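Local atomic coordinates of transcription regulator AmtR (Mycobacterium smegmatis, PDB entry 5E57), a protein that probably binds DNA as a TetR-family transcription factor in nitrogen regulation, with a likely role in control of urea metabolism. Residues Asp15-Gly27 and Arg100-Leu112. Numbering follows the deposited sequence.
Sequences DAAAELFTTHGYG and RWNLGALYLLPEL. With ACT (acetate ion), chain D.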
loop_
_atom_site.group_PDB
_atom_site.type_symbol
_atom_site.label_atom_id
_atom_site.label_comp_id
_atom_site.label_asym_id
_atom_site.label_seq_id
_atom_site.Cartn_x
_atom_site.Cartn_y
_atom_site.Cartn_z
ATOM N N ASP A 15 -16.746 4.637 -15.921
ATOM C CA ASP A 15 -16.361 3.242 -15.951
ATOM C C ASP A 15 -15.268 2.979 -16.986
ATOM O O ASP A 15 -14.338 2.190 -16.726
ATOM C CB ASP A 15 -17.567 2.296 -16.179
ATOM C CG ASP A 15 -17.129 0.798 -16.234
ATOM O OD1 ASP A 15 -16.533 0.226 -15.261
ATOM O OD2 ASP A 15 -17.384 0.180 -17.271
ATOM N N ALA A 16 -15.415 3.583 -18.182
ATOM C CA ALA A 16 -14.467 3.417 -19.230
ATOM C C ALA A 16 -13.096 4.025 -18.845
ATOM O O ALA A 16 -12.060 3.414 -19.091
ATOM C CB ALA A 16 -15.008 4.029 -20.526
ATOM N N ALA A 17 -13.105 5.208 -18.235
ATOM C CA ALA A 17 -11.872 5.867 -17.790
ATOM C C ALA A 17 -11.204 5.081 -16.645
ATOM O O ALA A 17 -9.949 5.028 -16.566
ATOM C CB ALA A 17 -12.172 7.289 -17.324
ATOM N N ALA A 18 -12.010 4.523 -15.736
ATOM C CA ALA A 18 -11.384 3.783 -14.575
ATOM C C ALA A 18 -10.607 2.593 -15.132
ATOM O O ALA A 18 -9.535 2.232 -14.695
ATOM C CB ALA A 18 -12.448 3.331 -13.576
ATOM N N GLU A 19 -11.159 1.989 -16.152
ATOM C CA GLU A 19 -10.480 0.870 -16.771
ATOM C C GLU A 19 -9.125 1.281 -17.380
ATOM O O GLU A 19 -8.097 0.644 -17.140
ATOM C CB GLU A 19 -11.362 0.220 -17.836
ATOM C CG GLU A 19 -10.569 -0.816 -18.632
ATOM C CD GLU A 19 -11.444 -1.741 -19.471
ATOM O OE1 GLU A 19 -12.647 -1.515 -19.564
ATOM O OE2 GLU A 19 -10.883 -2.678 -20.056
ATOM N N LEU A 20 -9.142 2.314 -18.210
ATOM C CA LEU A 20 -7.977 2.712 -18.955
ATOM C C LEU A 20 -6.995 3.306 -18.009
ATOM O O LEU A 20 -5.781 3.089 -18.155
ATOM C CB LEU A 20 -8.351 3.714 -20.051
ATOM C CG LEU A 20 -9.280 3.141 -21.113
ATOM C CD1 LEU A 20 -10.110 4.216 -21.745
ATOM C CD2 LEU A 20 -8.475 2.355 -22.153
ATOM N N PHE A 21 -7.465 4.071 -17.026
ATOM C CA PHE A 21 -6.463 4.673 -16.143
ATOM C C PHE A 21 -5.772 3.613 -15.330
ATOM O O PHE A 21 -4.574 3.738 -15.039
ATOM C CB PHE A 21 -7.048 5.681 -15.163
ATOM C CG PHE A 21 -7.676 6.918 -15.817
ATOM C CD1 PHE A 21 -7.366 7.285 -17.067
ATOM C CD2 PHE A 21 -8.509 7.728 -15.086
ATOM C CE1 PHE A 21 -7.925 8.413 -17.653
ATOM C CE2 PHE A 21 -9.094 8.853 -15.652
ATOM C CZ PHE A 21 -8.800 9.198 -16.952
ATOM N N THR A 22 -6.509 2.583 -14.892
ATOM C CA THR A 22 -5.881 1.585 -14.010
ATOM C C THR A 22 -5.145 0.499 -14.776
ATOM O O THR A 22 -4.280 -0.144 -14.224
ATOM C CB THR A 22 -6.885 0.886 -13.129
ATOM O OG1 THR A 22 -7.961 0.417 -13.949
ATOM C CG2 THR A 22 -7.405 1.862 -12.087
ATOM N N THR A 23 -5.489 0.280 -16.029
ATOM C CA THR A 23 -4.827 -0.791 -16.761
ATOM C C THR A 23 -3.935 -0.301 -17.879
ATOM O O THR A 23 -3.074 -1.059 -18.317
ATOM C CB THR A 23 -5.852 -1.842 -17.313
ATOM O OG1 THR A 23 -6.722 -1.236 -18.252
ATOM C CG2 THR A 23 -6.676 -2.413 -16.202
ATOM N N HIS A 24 -4.122 0.928 -18.357
ATOM C CA HIS A 24 -3.187 1.503 -19.340
ATOM C C HIS A 24 -2.374 2.690 -18.760
ATOM O O HIS A 24 -1.194 2.788 -18.979
ATOM C CB HIS A 24 -3.952 1.863 -20.635
ATOM C CG HIS A 24 -4.477 0.649 -21.371
ATOM N ND1 HIS A 24 -5.523 -0.132 -20.900
ATOM C CD2 HIS A 24 -4.065 0.051 -22.523
ATOM C CE1 HIS A 24 -5.724 -1.155 -21.717
ATOM N NE2 HIS A 24 -4.859 -1.061 -22.712
ATOM N N GLY A 25 -2.990 3.608 -18.031
ATOM C CA GLY A 25 -2.220 4.657 -17.415
ATOM C C GLY A 25 -3.041 5.924 -17.453
ATOM O O GLY A 25 -3.953 6.046 -18.260
ATOM N N TYR A 26 -2.712 6.892 -16.631
ATOM C CA TYR A 26 -3.471 8.152 -16.666
ATOM C C TYR A 26 -2.983 9.103 -17.752
ATOM O O TYR A 26 -3.740 9.430 -18.647
ATOM C CB TYR A 26 -3.413 8.847 -15.290
ATOM C CG TYR A 26 -4.222 10.090 -15.291
ATOM C CD1 TYR A 26 -5.574 10.022 -15.400
ATOM C CD2 TYR A 26 -3.618 11.362 -15.182
ATOM C CE1 TYR A 26 -6.360 11.182 -15.373
ATOM C CE2 TYR A 26 -4.390 12.510 -15.161
ATOM C CZ TYR A 26 -5.759 12.422 -15.285
ATOM O OH TYR A 26 -6.550 13.551 -15.330
ATOM N N GLY A 27 -1.729 9.542 -17.662
ATOM C CA GLY A 27 -1.065 10.384 -18.689
ATOM C C GLY A 27 -1.184 9.861 -20.115
ATOM O O GLY A 27 -1.465 10.596 -21.021
ATOM N N ARG A 100 -15.263 -2.414 -9.375
ATOM C CA ARG A 100 -14.933 -3.123 -10.598
ATOM C C ARG A 100 -13.421 -2.944 -10.989
ATOM O O ARG A 100 -12.779 -3.859 -11.465
ATOM C CB ARG A 100 -15.838 -2.619 -11.707
ATOM C CG ARG A 100 -15.470 -3.186 -13.061
ATOM C CD ARG A 100 -15.821 -4.649 -13.187
ATOM N NE ARG A 100 -15.344 -5.203 -14.458
ATOM C CZ ARG A 100 -14.116 -5.667 -14.677
ATOM N NH1 ARG A 100 -13.196 -5.636 -13.712
ATOM N NH2 ARG A 100 -13.802 -6.157 -15.875
ATOM N N TRP A 101 -12.855 -1.767 -10.715
ATOM C CA TRP A 101 -11.501 -1.405 -11.085
ATOM C C TRP A 101 -10.734 -0.929 -9.849
ATOM O O TRP A 101 -11.294 -0.425 -8.905
ATOM C CB TRP A 101 -11.491 -0.309 -12.176
ATOM C CG TRP A 101 -12.313 -0.683 -13.375
ATOM C CD1 TRP A 101 -13.507 -0.172 -13.733
ATOM C CD2 TRP A 101 -11.998 -1.684 -14.334
ATOM N NE1 TRP A 101 -13.927 -0.729 -14.894
ATOM C CE2 TRP A 101 -13.040 -1.695 -15.274
ATOM C CE3 TRP A 101 -10.918 -2.557 -14.498
ATOM C CZ2 TRP A 101 -13.066 -2.569 -16.378
ATOM C CZ3 TRP A 101 -10.919 -3.424 -15.598
ATOM C CH2 TRP A 101 -12.009 -3.441 -16.524
ATOM N N ASN A 102 -9.434 -1.121 -9.847
ATOM C CA ASN A 102 -8.661 -0.852 -8.639
ATOM C C ASN A 102 -8.256 0.625 -8.532
ATOM O O ASN A 102 -7.083 0.963 -8.608
ATOM C CB ASN A 102 -7.427 -1.800 -8.607
ATOM C CG ASN A 102 -6.663 -1.743 -7.293
ATOM O OD1 ASN A 102 -7.223 -1.417 -6.251
ATOM N ND2 ASN A 102 -5.381 -2.107 -7.337
ATOM N N LEU A 103 -9.232 1.502 -8.296
ATOM C CA LEU A 103 -8.993 2.989 -8.378
ATOM C C LEU A 103 -8.005 3.481 -7.351
ATOM O O LEU A 103 -7.304 4.413 -7.567
ATOM C CB LEU A 103 -10.286 3.767 -8.218
ATOM C CG LEU A 103 -11.334 3.469 -9.310
ATOM C CD1 LEU A 103 -12.720 3.955 -8.862
ATOM C CD2 LEU A 103 -10.874 4.024 -10.664
ATOM N N GLY A 104 -7.882 2.800 -6.220
ATOM C CA GLY A 104 -6.935 3.256 -5.219
ATOM C C GLY A 104 -5.523 3.168 -5.698
ATOM O O GLY A 104 -4.605 3.761 -5.102
ATOM N N ALA A 105 -5.309 2.378 -6.757
ATOM C CA ALA A 105 -4.017 2.290 -7.345
ATOM C C ALA A 105 -3.616 3.634 -7.920
ATOM O O ALA A 105 -2.448 3.841 -8.156
ATOM C CB ALA A 105 -3.994 1.269 -8.469
ATOM N N LEU A 106 -4.566 4.540 -8.136
ATOM C CA LEU A 106 -4.190 5.851 -8.729
ATOM C C LEU A 106 -3.668 6.878 -7.659
ATOM O O LEU A 106 -3.151 7.939 -8.006
ATOM C CB LEU A 106 -5.406 6.395 -9.470
ATOM C CG LEU A 106 -5.978 5.517 -10.596
ATOM C CD1 LEU A 106 -7.300 6.134 -11.022
ATOM C CD2 LEU A 106 -5.006 5.358 -11.773
ATOM N N TYR A 107 -3.764 6.543 -6.376
ATOM C CA TYR A 107 -3.389 7.481 -5.292
ATOM C C TYR A 107 -1.964 7.914 -5.391
ATOM O O TYR A 107 -1.628 8.948 -4.922
ATOM C CB TYR A 107 -3.596 6.841 -3.920
ATOM C CG TYR A 107 -5.045 6.599 -3.494
ATOM C CD1 TYR A 107 -6.115 7.178 -4.148
ATOM C CD2 TYR A 107 -5.319 5.866 -2.368
ATOM C CE1 TYR A 107 -7.434 6.972 -3.720
ATOM C CE2 TYR A 107 -6.620 5.683 -1.933
ATOM C CZ TYR A 107 -7.653 6.256 -2.609
ATOM O OH TYR A 107 -8.906 6.057 -2.176
ATOM N N LEU A 108 -1.105 7.112 -5.998
ATOM C CA LEU A 108 0.296 7.413 -6.067
ATOM C C LEU A 108 0.766 8.152 -7.341
ATOM O O LEU A 108 1.932 8.487 -7.474
ATOM C CB LEU A 108 1.042 6.111 -5.963
ATOM C CG LEU A 108 0.709 5.330 -4.671
ATOM C CD1 LEU A 108 1.624 4.090 -4.580
ATOM C CD2 LEU A 108 0.795 6.195 -3.400
ATOM N N LEU A 109 -0.137 8.417 -8.247
ATOM C CA LEU A 109 0.164 9.201 -9.429
ATOM C C LEU A 109 0.807 10.523 -9.013
ATOM O O LEU A 109 0.212 11.232 -8.233
ATOM C CB LEU A 109 -1.152 9.490 -10.087
ATOM C CG LEU A 109 -1.646 8.820 -11.365
ATOM C CD1 LEU A 109 -0.976 7.547 -11.789
ATOM C CD2 LEU A 109 -3.182 8.752 -11.350
ATOM N N PRO A 110 1.991 10.878 -9.556
ATOM C CA PRO A 110 2.530 12.221 -9.304
ATOM C C PRO A 110 1.560 13.334 -9.681
ATOM O O PRO A 110 1.526 14.303 -8.970
ATOM C CB PRO A 110 3.795 12.286 -10.154
ATOM C CG PRO A 110 4.112 10.857 -10.498
ATOM C CD PRO A 110 2.818 10.117 -10.503
ATOM N N GLU A 111 0.683 13.138 -10.671
ATOM C CA GLU A 111 -0.362 14.164 -10.963
ATOM C C GLU A 111 -1.167 14.591 -9.736
ATOM O O GLU A 111 -1.714 15.684 -9.692
ATOM C CB GLU A 111 -1.382 13.678 -11.993
ATOM C CG GLU A 111 -0.900 13.523 -13.395
ATOM C CD GLU A 111 -0.113 12.242 -13.648
ATOM O OE1 GLU A 111 0.147 11.994 -14.814
ATOM O OE2 GLU A 111 0.336 11.530 -12.721
ATOM N N LEU A 112 -1.301 13.715 -8.753
ATOM C CA LEU A 112 -2.067 14.055 -7.549
ATOM C C LEU A 112 -1.379 15.031 -6.623
ATOM O O LEU A 112 -2.020 15.533 -5.671
ATOM C CB LEU A 112 -2.432 12.808 -6.729
ATOM C CG LEU A 112 -3.810 12.255 -7.095
ATOM C CD1 LEU A 112 -4.019 12.084 -8.586
ATOM C CD2 LEU A 112 -3.969 10.935 -6.383
HETATM C C ACT D . -9.465 5.106 1.501
HETATM O O ACT D . -8.871 5.655 0.597
HETATM O OXT ACT D . -8.769 4.746 2.494
HETATM C CH3 ACT D . -10.978 4.902 1.355
HETATM O O HOH W 1 0.375 9.010 -15.510
#
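The indole of Trp-101 lies flat against Ala-18 and Glu-19 of helix 9-23, joining the first helix of the TetR-family DNA-binding domain to the loop between helices 82-98 and 118-142 of the ligand-binding domain. Over one face, CB of Glu-19 makes a CH-pi contact, 3.7 Å from the centroid of the six-membered ring. The Glu-19 chain runs on extended, its CG anti to the backbone N (chi1 171°), which carries the carboxylate along the same ring at only 24° to its plane. CG of Arg-100 covers the opposite face, and the guanidinium folds back with one face against CH2, toward its rim, so the indole is sandwiched. At the ring edge, NE1 donates to Asp-15 OD1 (2.8 Å); the bond is bent, with OD1 close to the indole plane but NE1 well above the carboxylate plane, and, with the two covered faces, it limits the rotation of the ring.

Beside the indole, CB of Ala-18 packs tightly on Leu-103 CD2 at 3.4 Å. The hydroxyl of Thr-22 turns back to Ala-18 O, leaving CG2 to face Asn-102 O and Leu-106. Farther along, Phe-21 CB meets Leu-106 CD2, and Tyr-26 CB rests on Leu-109 CD2. The Tyr-26 ring, its hydroxyl bonded to Asp-53, presents its edge to Glu-111, whose carboxylate stands nearly perpendicular. One water closes this end, accepting from Gly-27 N and donating to Glu-111 OE1, each at 3.1 Å.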